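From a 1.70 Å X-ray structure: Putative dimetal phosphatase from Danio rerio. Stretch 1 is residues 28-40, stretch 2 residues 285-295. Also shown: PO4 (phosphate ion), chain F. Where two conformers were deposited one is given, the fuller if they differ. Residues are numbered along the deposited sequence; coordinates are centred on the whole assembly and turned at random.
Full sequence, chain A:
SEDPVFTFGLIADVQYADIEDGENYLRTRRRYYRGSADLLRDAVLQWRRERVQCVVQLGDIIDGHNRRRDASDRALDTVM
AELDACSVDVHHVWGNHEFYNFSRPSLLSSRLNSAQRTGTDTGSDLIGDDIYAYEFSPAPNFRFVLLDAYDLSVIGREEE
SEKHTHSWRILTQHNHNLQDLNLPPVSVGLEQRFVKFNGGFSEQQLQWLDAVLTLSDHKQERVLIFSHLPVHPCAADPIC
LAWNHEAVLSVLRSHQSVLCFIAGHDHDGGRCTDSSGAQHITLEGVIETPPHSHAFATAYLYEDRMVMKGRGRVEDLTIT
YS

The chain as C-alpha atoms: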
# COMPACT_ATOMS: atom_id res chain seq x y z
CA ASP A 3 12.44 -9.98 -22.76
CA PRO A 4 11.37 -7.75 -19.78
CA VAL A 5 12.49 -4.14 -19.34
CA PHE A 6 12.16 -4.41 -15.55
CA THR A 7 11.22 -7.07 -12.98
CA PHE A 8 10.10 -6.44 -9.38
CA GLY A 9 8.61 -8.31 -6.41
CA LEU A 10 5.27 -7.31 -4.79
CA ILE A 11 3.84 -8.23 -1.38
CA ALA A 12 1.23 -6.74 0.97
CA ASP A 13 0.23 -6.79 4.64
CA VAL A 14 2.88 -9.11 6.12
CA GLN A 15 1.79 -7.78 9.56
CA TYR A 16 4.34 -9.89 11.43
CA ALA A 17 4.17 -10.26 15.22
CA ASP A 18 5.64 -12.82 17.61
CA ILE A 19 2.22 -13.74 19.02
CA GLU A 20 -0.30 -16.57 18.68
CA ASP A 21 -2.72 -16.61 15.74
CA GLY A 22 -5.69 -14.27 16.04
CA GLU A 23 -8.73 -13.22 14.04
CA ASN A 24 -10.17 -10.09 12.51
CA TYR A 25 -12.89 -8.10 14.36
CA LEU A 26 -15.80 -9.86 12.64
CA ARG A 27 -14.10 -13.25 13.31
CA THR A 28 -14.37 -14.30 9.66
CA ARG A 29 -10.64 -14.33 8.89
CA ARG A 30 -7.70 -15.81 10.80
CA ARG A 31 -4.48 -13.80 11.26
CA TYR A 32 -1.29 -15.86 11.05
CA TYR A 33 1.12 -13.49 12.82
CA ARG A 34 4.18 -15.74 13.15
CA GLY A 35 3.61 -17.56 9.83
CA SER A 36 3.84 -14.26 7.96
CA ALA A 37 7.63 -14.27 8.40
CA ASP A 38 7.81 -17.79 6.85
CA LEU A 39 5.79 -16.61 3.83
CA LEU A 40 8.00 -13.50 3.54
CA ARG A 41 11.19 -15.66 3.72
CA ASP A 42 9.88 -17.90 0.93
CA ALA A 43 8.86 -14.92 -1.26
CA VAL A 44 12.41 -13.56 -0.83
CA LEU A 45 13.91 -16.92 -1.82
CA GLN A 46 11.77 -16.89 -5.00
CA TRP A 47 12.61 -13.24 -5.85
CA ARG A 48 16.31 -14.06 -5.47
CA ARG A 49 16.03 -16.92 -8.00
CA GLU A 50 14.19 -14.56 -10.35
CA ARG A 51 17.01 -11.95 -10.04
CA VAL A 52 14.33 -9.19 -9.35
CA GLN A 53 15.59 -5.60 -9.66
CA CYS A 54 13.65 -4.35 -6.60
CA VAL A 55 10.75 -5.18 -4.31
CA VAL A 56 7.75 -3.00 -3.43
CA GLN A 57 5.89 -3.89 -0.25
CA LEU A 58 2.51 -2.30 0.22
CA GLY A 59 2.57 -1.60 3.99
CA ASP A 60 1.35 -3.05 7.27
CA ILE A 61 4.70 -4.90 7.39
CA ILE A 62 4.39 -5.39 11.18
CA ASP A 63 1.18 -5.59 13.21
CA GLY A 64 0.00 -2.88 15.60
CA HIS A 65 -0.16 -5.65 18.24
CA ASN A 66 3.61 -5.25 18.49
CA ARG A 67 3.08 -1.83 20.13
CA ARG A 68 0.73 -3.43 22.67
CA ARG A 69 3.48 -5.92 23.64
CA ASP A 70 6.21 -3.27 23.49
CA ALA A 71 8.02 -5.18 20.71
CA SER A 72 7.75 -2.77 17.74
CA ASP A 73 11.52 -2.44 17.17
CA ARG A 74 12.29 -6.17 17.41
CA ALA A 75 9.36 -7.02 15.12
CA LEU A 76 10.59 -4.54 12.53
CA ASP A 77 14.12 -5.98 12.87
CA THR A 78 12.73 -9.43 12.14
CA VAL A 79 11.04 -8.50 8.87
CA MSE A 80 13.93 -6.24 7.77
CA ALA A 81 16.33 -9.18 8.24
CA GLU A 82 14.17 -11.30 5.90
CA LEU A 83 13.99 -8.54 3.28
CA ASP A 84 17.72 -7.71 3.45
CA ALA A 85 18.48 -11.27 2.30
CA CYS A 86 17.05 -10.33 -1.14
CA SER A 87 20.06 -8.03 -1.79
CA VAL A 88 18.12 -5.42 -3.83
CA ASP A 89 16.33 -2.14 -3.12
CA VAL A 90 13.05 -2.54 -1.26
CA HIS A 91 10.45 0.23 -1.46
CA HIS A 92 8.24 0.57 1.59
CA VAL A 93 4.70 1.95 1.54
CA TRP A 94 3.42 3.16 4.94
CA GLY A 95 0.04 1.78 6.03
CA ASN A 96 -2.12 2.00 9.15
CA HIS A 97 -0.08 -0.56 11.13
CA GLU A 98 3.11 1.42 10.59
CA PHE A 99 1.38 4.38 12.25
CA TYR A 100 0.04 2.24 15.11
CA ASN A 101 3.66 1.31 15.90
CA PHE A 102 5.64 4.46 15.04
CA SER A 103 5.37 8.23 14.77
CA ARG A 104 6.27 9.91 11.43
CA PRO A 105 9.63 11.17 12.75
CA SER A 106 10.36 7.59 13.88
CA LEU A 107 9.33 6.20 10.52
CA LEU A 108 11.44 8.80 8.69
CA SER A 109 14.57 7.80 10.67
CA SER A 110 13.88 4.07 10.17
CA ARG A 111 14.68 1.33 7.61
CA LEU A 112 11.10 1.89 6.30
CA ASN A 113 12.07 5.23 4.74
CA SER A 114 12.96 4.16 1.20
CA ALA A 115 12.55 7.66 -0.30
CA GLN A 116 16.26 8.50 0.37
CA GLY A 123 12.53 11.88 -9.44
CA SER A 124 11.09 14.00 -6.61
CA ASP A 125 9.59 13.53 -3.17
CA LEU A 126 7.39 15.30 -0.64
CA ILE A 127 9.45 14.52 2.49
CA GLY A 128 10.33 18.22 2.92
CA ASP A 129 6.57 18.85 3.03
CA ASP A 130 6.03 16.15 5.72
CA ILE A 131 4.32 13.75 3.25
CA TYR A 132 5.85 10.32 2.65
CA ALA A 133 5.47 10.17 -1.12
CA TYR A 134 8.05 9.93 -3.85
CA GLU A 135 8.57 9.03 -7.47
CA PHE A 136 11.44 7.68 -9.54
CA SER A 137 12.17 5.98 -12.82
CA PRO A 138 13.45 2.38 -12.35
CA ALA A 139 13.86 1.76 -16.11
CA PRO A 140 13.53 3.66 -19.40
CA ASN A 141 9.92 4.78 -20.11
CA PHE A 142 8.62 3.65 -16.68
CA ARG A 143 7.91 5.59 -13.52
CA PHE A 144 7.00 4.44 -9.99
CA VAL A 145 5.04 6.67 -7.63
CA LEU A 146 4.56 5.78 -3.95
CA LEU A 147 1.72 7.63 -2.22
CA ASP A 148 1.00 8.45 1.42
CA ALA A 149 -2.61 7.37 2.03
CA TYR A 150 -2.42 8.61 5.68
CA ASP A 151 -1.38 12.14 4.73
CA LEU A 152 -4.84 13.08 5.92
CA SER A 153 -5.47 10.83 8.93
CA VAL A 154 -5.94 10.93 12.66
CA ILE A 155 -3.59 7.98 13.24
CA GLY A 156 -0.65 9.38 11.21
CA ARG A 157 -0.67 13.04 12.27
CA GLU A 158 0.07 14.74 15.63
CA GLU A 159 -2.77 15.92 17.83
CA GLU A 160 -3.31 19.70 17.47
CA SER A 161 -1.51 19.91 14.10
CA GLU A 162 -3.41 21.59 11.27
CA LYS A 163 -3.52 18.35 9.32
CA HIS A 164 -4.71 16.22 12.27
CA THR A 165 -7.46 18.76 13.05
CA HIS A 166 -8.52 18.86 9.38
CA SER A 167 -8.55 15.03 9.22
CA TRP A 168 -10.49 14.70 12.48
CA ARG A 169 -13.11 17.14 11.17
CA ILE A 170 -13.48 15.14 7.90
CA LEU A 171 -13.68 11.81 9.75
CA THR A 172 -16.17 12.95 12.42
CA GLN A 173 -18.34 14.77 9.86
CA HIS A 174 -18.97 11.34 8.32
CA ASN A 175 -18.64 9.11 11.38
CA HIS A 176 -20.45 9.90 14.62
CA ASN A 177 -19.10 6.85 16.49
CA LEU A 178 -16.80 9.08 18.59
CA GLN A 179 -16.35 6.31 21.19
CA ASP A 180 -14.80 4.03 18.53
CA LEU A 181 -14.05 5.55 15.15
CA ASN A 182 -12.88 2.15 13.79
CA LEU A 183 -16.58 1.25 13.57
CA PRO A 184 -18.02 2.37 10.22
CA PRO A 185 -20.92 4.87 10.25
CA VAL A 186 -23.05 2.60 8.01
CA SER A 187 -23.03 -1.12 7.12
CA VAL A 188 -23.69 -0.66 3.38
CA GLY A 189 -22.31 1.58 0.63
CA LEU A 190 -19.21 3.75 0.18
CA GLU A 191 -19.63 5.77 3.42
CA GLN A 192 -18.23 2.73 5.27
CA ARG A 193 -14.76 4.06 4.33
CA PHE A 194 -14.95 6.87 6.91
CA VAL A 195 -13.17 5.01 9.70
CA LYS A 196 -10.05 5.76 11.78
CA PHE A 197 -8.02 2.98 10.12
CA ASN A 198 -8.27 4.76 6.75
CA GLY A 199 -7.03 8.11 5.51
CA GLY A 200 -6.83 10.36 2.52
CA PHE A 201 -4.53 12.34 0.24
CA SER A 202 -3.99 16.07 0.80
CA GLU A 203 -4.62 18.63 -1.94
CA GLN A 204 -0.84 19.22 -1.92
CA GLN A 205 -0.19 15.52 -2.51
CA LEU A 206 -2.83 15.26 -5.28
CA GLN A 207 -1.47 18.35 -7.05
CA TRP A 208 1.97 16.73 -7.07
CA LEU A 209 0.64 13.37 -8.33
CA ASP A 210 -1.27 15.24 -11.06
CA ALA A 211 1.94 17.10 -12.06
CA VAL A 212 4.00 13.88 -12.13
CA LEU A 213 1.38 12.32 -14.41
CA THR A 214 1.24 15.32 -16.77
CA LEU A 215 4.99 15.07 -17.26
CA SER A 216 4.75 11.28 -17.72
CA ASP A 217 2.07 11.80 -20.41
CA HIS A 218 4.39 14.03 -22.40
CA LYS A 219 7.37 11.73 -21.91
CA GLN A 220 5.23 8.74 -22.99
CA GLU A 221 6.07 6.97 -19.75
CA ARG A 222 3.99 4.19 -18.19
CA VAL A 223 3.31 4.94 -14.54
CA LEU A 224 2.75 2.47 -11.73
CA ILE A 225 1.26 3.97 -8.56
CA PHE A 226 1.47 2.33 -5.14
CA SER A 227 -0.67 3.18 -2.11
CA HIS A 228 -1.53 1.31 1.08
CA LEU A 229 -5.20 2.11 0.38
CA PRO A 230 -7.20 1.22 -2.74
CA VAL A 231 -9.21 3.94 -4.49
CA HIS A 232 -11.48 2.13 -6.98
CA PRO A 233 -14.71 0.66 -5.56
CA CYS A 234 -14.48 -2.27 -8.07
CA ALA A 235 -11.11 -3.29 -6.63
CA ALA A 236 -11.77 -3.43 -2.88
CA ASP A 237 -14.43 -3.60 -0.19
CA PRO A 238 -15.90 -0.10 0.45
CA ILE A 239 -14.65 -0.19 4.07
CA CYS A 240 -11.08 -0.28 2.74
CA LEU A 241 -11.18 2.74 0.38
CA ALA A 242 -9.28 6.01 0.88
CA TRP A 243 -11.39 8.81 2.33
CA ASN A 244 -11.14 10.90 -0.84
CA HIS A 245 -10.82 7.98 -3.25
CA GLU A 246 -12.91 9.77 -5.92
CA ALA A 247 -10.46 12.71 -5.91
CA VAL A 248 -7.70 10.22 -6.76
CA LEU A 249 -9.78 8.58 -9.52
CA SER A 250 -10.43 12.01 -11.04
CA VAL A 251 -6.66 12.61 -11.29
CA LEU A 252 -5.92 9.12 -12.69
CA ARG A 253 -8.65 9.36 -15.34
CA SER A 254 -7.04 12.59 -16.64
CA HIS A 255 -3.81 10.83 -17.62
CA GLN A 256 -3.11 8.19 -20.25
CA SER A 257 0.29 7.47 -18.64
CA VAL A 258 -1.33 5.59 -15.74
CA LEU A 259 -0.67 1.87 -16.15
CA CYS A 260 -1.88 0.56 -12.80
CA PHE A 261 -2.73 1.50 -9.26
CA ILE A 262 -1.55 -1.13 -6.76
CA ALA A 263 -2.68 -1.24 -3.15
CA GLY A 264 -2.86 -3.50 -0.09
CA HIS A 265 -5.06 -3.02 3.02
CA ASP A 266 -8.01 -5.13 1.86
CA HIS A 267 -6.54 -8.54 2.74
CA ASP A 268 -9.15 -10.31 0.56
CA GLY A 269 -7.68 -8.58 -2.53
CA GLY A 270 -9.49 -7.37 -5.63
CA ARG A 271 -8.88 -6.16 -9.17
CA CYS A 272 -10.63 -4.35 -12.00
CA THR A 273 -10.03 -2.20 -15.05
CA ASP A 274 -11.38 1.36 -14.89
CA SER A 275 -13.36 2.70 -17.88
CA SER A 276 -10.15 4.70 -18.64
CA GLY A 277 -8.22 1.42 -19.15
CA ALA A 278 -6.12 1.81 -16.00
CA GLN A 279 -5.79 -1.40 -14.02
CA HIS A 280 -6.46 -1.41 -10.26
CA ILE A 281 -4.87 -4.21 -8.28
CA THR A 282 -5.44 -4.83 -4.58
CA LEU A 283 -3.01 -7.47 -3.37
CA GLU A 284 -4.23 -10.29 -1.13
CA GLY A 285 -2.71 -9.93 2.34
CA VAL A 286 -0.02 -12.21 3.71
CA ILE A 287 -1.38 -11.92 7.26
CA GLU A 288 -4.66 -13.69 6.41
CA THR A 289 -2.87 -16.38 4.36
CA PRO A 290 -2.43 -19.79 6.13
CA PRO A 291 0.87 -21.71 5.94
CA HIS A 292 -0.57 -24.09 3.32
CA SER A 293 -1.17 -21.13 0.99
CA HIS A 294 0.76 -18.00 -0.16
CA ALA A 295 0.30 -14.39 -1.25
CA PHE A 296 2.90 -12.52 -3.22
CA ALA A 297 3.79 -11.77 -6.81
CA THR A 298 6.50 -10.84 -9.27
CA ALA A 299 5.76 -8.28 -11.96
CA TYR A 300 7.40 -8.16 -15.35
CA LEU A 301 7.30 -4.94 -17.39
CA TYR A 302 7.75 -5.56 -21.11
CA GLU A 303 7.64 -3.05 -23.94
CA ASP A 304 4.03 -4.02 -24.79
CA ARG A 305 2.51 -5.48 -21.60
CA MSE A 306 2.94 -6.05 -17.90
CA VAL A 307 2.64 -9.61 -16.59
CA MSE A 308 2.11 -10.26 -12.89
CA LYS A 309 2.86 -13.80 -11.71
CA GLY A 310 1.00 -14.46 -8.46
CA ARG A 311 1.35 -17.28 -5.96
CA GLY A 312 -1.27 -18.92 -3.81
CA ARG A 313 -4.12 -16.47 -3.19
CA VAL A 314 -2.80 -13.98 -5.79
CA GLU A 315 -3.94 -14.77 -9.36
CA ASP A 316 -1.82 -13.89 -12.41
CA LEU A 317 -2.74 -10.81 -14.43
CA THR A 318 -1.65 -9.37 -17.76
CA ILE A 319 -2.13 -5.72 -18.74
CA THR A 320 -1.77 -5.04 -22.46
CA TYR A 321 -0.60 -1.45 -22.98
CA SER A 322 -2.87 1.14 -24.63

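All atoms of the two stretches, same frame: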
# COMPACT_ATOMS: atom_id res chain seq x y z
N THR A 28 -14.11 -13.62 10.92
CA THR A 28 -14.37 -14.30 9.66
C THR A 28 -13.07 -14.63 8.95
O THR A 28 -13.06 -15.36 7.96
CB THR A 28 -15.21 -13.43 8.70
OG1 THR A 28 -14.53 -12.18 8.52
CG2 THR A 28 -16.61 -13.21 9.25
N ARG A 29 -11.96 -14.08 9.45
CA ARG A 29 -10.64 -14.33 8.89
C ARG A 29 -9.64 -14.55 10.02
O ARG A 29 -9.66 -13.82 11.01
CB ARG A 29 -10.17 -13.14 8.06
CG ARG A 29 -11.11 -12.69 6.94
CD ARG A 29 -11.07 -13.59 5.73
NE ARG A 29 -11.89 -13.04 4.65
CZ ARG A 29 -13.18 -13.28 4.44
NH1 ARG A 29 -13.88 -14.10 5.24
NH2 ARG A 29 -13.79 -12.70 3.42
N ARG A 30 -8.75 -15.52 9.83
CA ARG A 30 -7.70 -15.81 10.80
C ARG A 30 -6.47 -14.98 10.45
O ARG A 30 -6.20 -14.75 9.26
CB ARG A 30 -7.37 -17.31 10.78
CG ARG A 30 -6.31 -17.76 11.78
CD ARG A 30 -6.50 -19.24 12.13
NE ARG A 30 -5.36 -19.77 12.88
CZ ARG A 30 -5.25 -21.02 13.33
NH1 ARG A 30 -6.23 -21.91 13.12
NH2 ARG A 30 -4.17 -21.37 14.00
N ARG A 31 -5.73 -14.55 11.47
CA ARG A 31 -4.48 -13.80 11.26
C ARG A 31 -3.27 -14.61 11.76
O ARG A 31 -3.18 -14.97 12.93
CB ARG A 31 -4.58 -12.40 11.89
CG ARG A 31 -5.47 -11.54 11.02
CD ARG A 31 -5.58 -10.11 11.42
NE ARG A 31 -6.54 -9.46 10.51
CZ ARG A 31 -6.67 -8.14 10.37
NH1 ARG A 31 -5.89 -7.30 11.05
NH2 ARG A 31 -7.58 -7.67 9.53
N TYR A 32 -2.37 -14.91 10.83
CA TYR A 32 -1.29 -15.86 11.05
C TYR A 32 -0.01 -15.08 11.32
O TYR A 32 0.85 -14.98 10.46
CB TYR A 32 -1.15 -16.74 9.81
CG TYR A 32 -2.39 -17.56 9.53
CD1 TYR A 32 -2.57 -18.79 10.15
CD2 TYR A 32 -3.38 -17.11 8.64
CE1 TYR A 32 -3.71 -19.55 9.91
CE2 TYR A 32 -4.52 -17.87 8.38
CZ TYR A 32 -4.68 -19.08 9.02
OH TYR A 32 -5.79 -19.86 8.79
N TYR A 33 0.09 -14.51 12.53
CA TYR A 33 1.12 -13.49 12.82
C TYR A 33 2.55 -14.03 12.66
O TYR A 33 3.40 -13.39 12.02
CB TYR A 33 0.91 -12.91 14.23
CG TYR A 33 -0.40 -12.13 14.36
CD1 TYR A 33 -0.54 -10.85 13.76
CD2 TYR A 33 -1.48 -12.66 15.06
CE1 TYR A 33 -1.72 -10.14 13.85
CE2 TYR A 33 -2.68 -11.92 15.17
CZ TYR A 33 -2.78 -10.68 14.55
OH TYR A 33 -3.96 -9.96 14.63
N ARG A 34 2.82 -15.18 13.25
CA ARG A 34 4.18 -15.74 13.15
C ARG A 34 4.47 -16.30 11.76
O ARG A 34 5.58 -16.14 11.25
CB ARG A 34 4.42 -16.81 14.22
CG ARG A 34 4.52 -16.22 15.62
CD ARG A 34 4.91 -17.31 16.60
NE ARG A 34 4.99 -16.77 17.96
CZ ARG A 34 4.20 -17.12 18.97
NH1 ARG A 34 3.25 -18.04 18.81
NH2 ARG A 34 4.36 -16.55 20.16
N GLY A 35 3.47 -16.94 11.15
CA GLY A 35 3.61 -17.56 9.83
C GLY A 35 3.94 -16.56 8.73
O GLY A 35 4.53 -16.92 7.71
N SER A 36 3.58 -15.30 8.95
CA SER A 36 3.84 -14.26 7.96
C SER A 36 5.32 -14.15 7.63
O SER A 36 5.68 -13.91 6.49
CB SER A 36 3.31 -12.90 8.43
OG SER A 36 4.01 -12.46 9.57
N ALA A 37 6.18 -14.36 8.63
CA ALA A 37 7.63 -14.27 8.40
C ALA A 37 8.13 -15.44 7.54
O ALA A 37 9.10 -15.28 6.78
CB ALA A 37 8.39 -14.19 9.71
N ASP A 38 7.48 -16.61 7.67
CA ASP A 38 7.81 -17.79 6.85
C ASP A 38 7.40 -17.55 5.39
O ASP A 38 8.15 -17.90 4.47
CB ASP A 38 7.10 -19.03 7.39
CG ASP A 38 7.57 -19.40 8.80
OD1 ASP A 38 8.74 -19.14 9.15
OD2 ASP A 38 6.76 -19.98 9.55
N LEU A 39 6.22 -16.96 5.18
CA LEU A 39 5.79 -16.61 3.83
C LEU A 39 6.73 -15.56 3.23
O LEU A 39 7.13 -15.66 2.06
CB LEU A 39 4.33 -16.13 3.80
CG LEU A 39 3.30 -17.22 4.15
CD1 LEU A 39 1.89 -16.65 4.04
CD2 LEU A 39 3.39 -18.47 3.26
N LEU A 40 7.08 -14.55 4.02
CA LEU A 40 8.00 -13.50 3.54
C LEU A 40 9.38 -14.10 3.15
O LEU A 40 9.93 -13.75 2.08
CB LEU A 40 8.18 -12.42 4.62
CG LEU A 40 9.17 -11.30 4.29
CD1 LEU A 40 8.81 -10.64 2.95
CD2 LEU A 40 9.23 -10.29 5.46
N GLY A 285 -3.63 -10.22 1.23
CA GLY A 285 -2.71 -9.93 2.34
C GLY A 285 -2.08 -11.18 2.91
O GLY A 285 -2.75 -12.20 3.15
N VAL A 286 -0.78 -11.10 3.14
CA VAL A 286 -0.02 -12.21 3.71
C VAL A 286 -0.56 -12.61 5.08
O VAL A 286 -0.66 -13.82 5.41
CB VAL A 286 1.48 -11.83 3.84
CG1 VAL A 286 2.23 -12.79 4.77
CG2 VAL A 286 2.14 -11.77 2.46
N ILE A 287 -0.93 -11.62 5.88
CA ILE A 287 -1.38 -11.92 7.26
C ILE A 287 -2.58 -12.86 7.33
O ILE A 287 -2.68 -13.64 8.27
CB ILE A 287 -1.62 -10.63 8.07
CG1 ILE A 287 -1.90 -10.94 9.55
CG2 ILE A 287 -2.73 -9.77 7.46
CD1 ILE A 287 -0.73 -11.62 10.28
N GLU A 288 -3.48 -12.81 6.35
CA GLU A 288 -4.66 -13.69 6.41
C GLU A 288 -4.48 -14.96 5.57
O GLU A 288 -5.45 -15.68 5.33
CB GLU A 288 -5.93 -12.93 6.05
CG GLU A 288 -6.30 -11.97 7.20
CD GLU A 288 -7.51 -11.10 6.93
OE1 GLU A 288 -8.22 -11.34 5.94
OE2 GLU A 288 -7.73 -10.18 7.74
N THR A 289 -3.24 -15.20 5.15
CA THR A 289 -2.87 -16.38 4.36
C THR A 289 -2.32 -17.52 5.27
O THR A 289 -1.31 -17.30 5.95
CB THR A 289 -1.85 -16.04 3.31
OG1 THR A 289 -2.31 -14.91 2.56
CG2 THR A 289 -1.60 -17.24 2.38
N PRO A 290 -2.96 -18.71 5.28
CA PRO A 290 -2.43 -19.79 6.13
C PRO A 290 -1.16 -20.40 5.55
O PRO A 290 -0.85 -20.18 4.38
CB PRO A 290 -3.57 -20.82 6.14
CG PRO A 290 -4.29 -20.60 4.87
CD PRO A 290 -4.21 -19.11 4.60
N PRO A 291 -0.40 -21.15 6.38
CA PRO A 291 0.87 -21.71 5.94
C PRO A 291 0.77 -22.65 4.74
O PRO A 291 1.77 -22.87 4.08
CB PRO A 291 1.33 -22.52 7.17
CG PRO A 291 0.72 -21.82 8.30
CD PRO A 291 -0.66 -21.45 7.80
N HIS A 292 -0.40 -23.22 4.49
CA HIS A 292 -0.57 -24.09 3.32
C HIS A 292 -0.83 -23.31 2.02
O HIS A 292 -1.01 -23.90 0.95
CB HIS A 292 -1.65 -25.13 3.55
CG HIS A 292 -2.99 -24.56 3.89
ND1 HIS A 292 -3.43 -24.43 5.19
CD2 HIS A 292 -3.98 -24.08 3.10
CE1 HIS A 292 -4.65 -23.90 5.19
NE2 HIS A 292 -5.01 -23.69 3.93
N SER A 293 -0.86 -21.98 2.13
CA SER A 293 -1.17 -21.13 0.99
C SER A 293 -0.01 -20.13 0.77
O SER A 293 1.12 -20.35 1.24
CB SER A 293 -2.54 -20.46 1.25
OG SER A 293 -2.92 -19.62 0.17
N HIS A 294 -0.25 -19.05 0.03
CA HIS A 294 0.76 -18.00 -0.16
C HIS A 294 0.06 -16.76 -0.63
O HIS A 294 -1.13 -16.81 -0.96
CB HIS A 294 1.79 -18.40 -1.22
CG HIS A 294 3.21 -18.06 -0.85
ND1 HIS A 294 3.56 -16.89 -0.20
CD2 HIS A 294 4.36 -18.75 -1.04
CE1 HIS A 294 4.86 -16.87 -0.01
NE2 HIS A 294 5.37 -17.98 -0.51
N ALA A 295 0.79 -15.65 -0.64
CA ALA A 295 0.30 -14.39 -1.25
C ALA A 295 1.44 -13.45 -1.54
O ALA A 295 1.86 -12.66 -0.69
CB ALA A 295 -0.72 -13.69 -0.33
P PO4 F . -5.77 -3.95 8.82
O1 PO4 F . -7.00 -4.43 8.09
O2 PO4 F . -6.02 -4.01 10.32
O3 PO4 F . -4.58 -4.87 8.60
O4 PO4 F . -5.39 -2.57 8.38
O HOH W 1 -7.74 -16.11 6.95
O HOH W 2 0.92 -15.22 7.43

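How do the two backbones meet? Stretch 1 runs as a short strand at Arg-30 and Arg-31, then turns into a helix that carries Ser-36 to Leu-40 and continues beyond the stretch. Stretch 2 has no regular helix or strand, but a type I beta turn from Pro-290 to Ser-293 bends it, closed by Ser-293 N donating to Pro-290 O at 2.9 Å. The two backbones come closest at Arg-31 and Glu-288, whose CA atoms lie 4.9 Å apart. Here Tyr-32 N donates to Ile-287 O at 2.9 Å, and the N-H...O angle of 176° makes this an almost straight hydrogen bond. Two CA-H...O contacts accompany it: Arg-31 CA lies 3.5 Å from Ile-287 O, and Glu-288 CA lies 3.4 Å from Arg-30 O. Water extends the backbone pairing, since water 1 donates to Arg-30 O at 3.1 Å and to Glu-288 O at 2.8 Å, joining two carbonyls that could not bond to each other directly.

What holds the charged side chains together? Glu-288 starts with its CA-to-CB bond pointing away from stretch 1, yet its extended chain brings the carboxylate back to Arg-31. Glu-288 OE2 accepts from Arg-31 NE at 3.1 Å and, more weakly, from Arg-31 NH2, also at 3.1 Å, with the angle at the hydrogen near 135° in both cases. One oxygen is thus shared by two nitrogens along the guanidinium edge, which bends both bonds while forming a salt bridge. The remaining nitrogen, Arg-31 NH1, makes a weak hydrogen bond of 3.4 Å to O2 of the phosphate ion, which probably came from the crystallisation liquor. Arg-29 contributes less: its NE stays 4.2 Å from Glu-288 OE1, beyond salt-bridge range, although the opposite charges remain near each other.

How does Tyr-32 fit against the turn? Its ring packs on Pro-290, whose CA sits 3.6 Å from the centroid of the Tyr-32 ring and only 12° off the ring normal, a CH-pi contact over the face. Pro-290 CB also lies 3.5 Å from Tyr-32 CZ, while Pro-291 CD approaches Tyr-32 CD1 at 4.0 Å. The two prolines therefore offer carbon surface to the ring just where the turn begins.

Where is the apolar packing concentrated? Leu-39, buried and pointing toward stretch 2, gives up more surface to the contact than any other residue. Its CD1 meets Val-286 CG1 at 3.9 Å, and its CD2 lies 4.0 Å from the centroid of the His-294 ring, 17° off the normal, in a second CH-pi contact over a face. One branch therefore packs on Val-286 while the other covers the imidazole. Ser-36 CB adds a 3.8 Å approach to Val-286 CG1, while its OG turns back to donate to Tyr-33 O at 2.7 Å. Nearby, Tyr-33 CD1 touches Ile-287 CD1 at 3.6 Å.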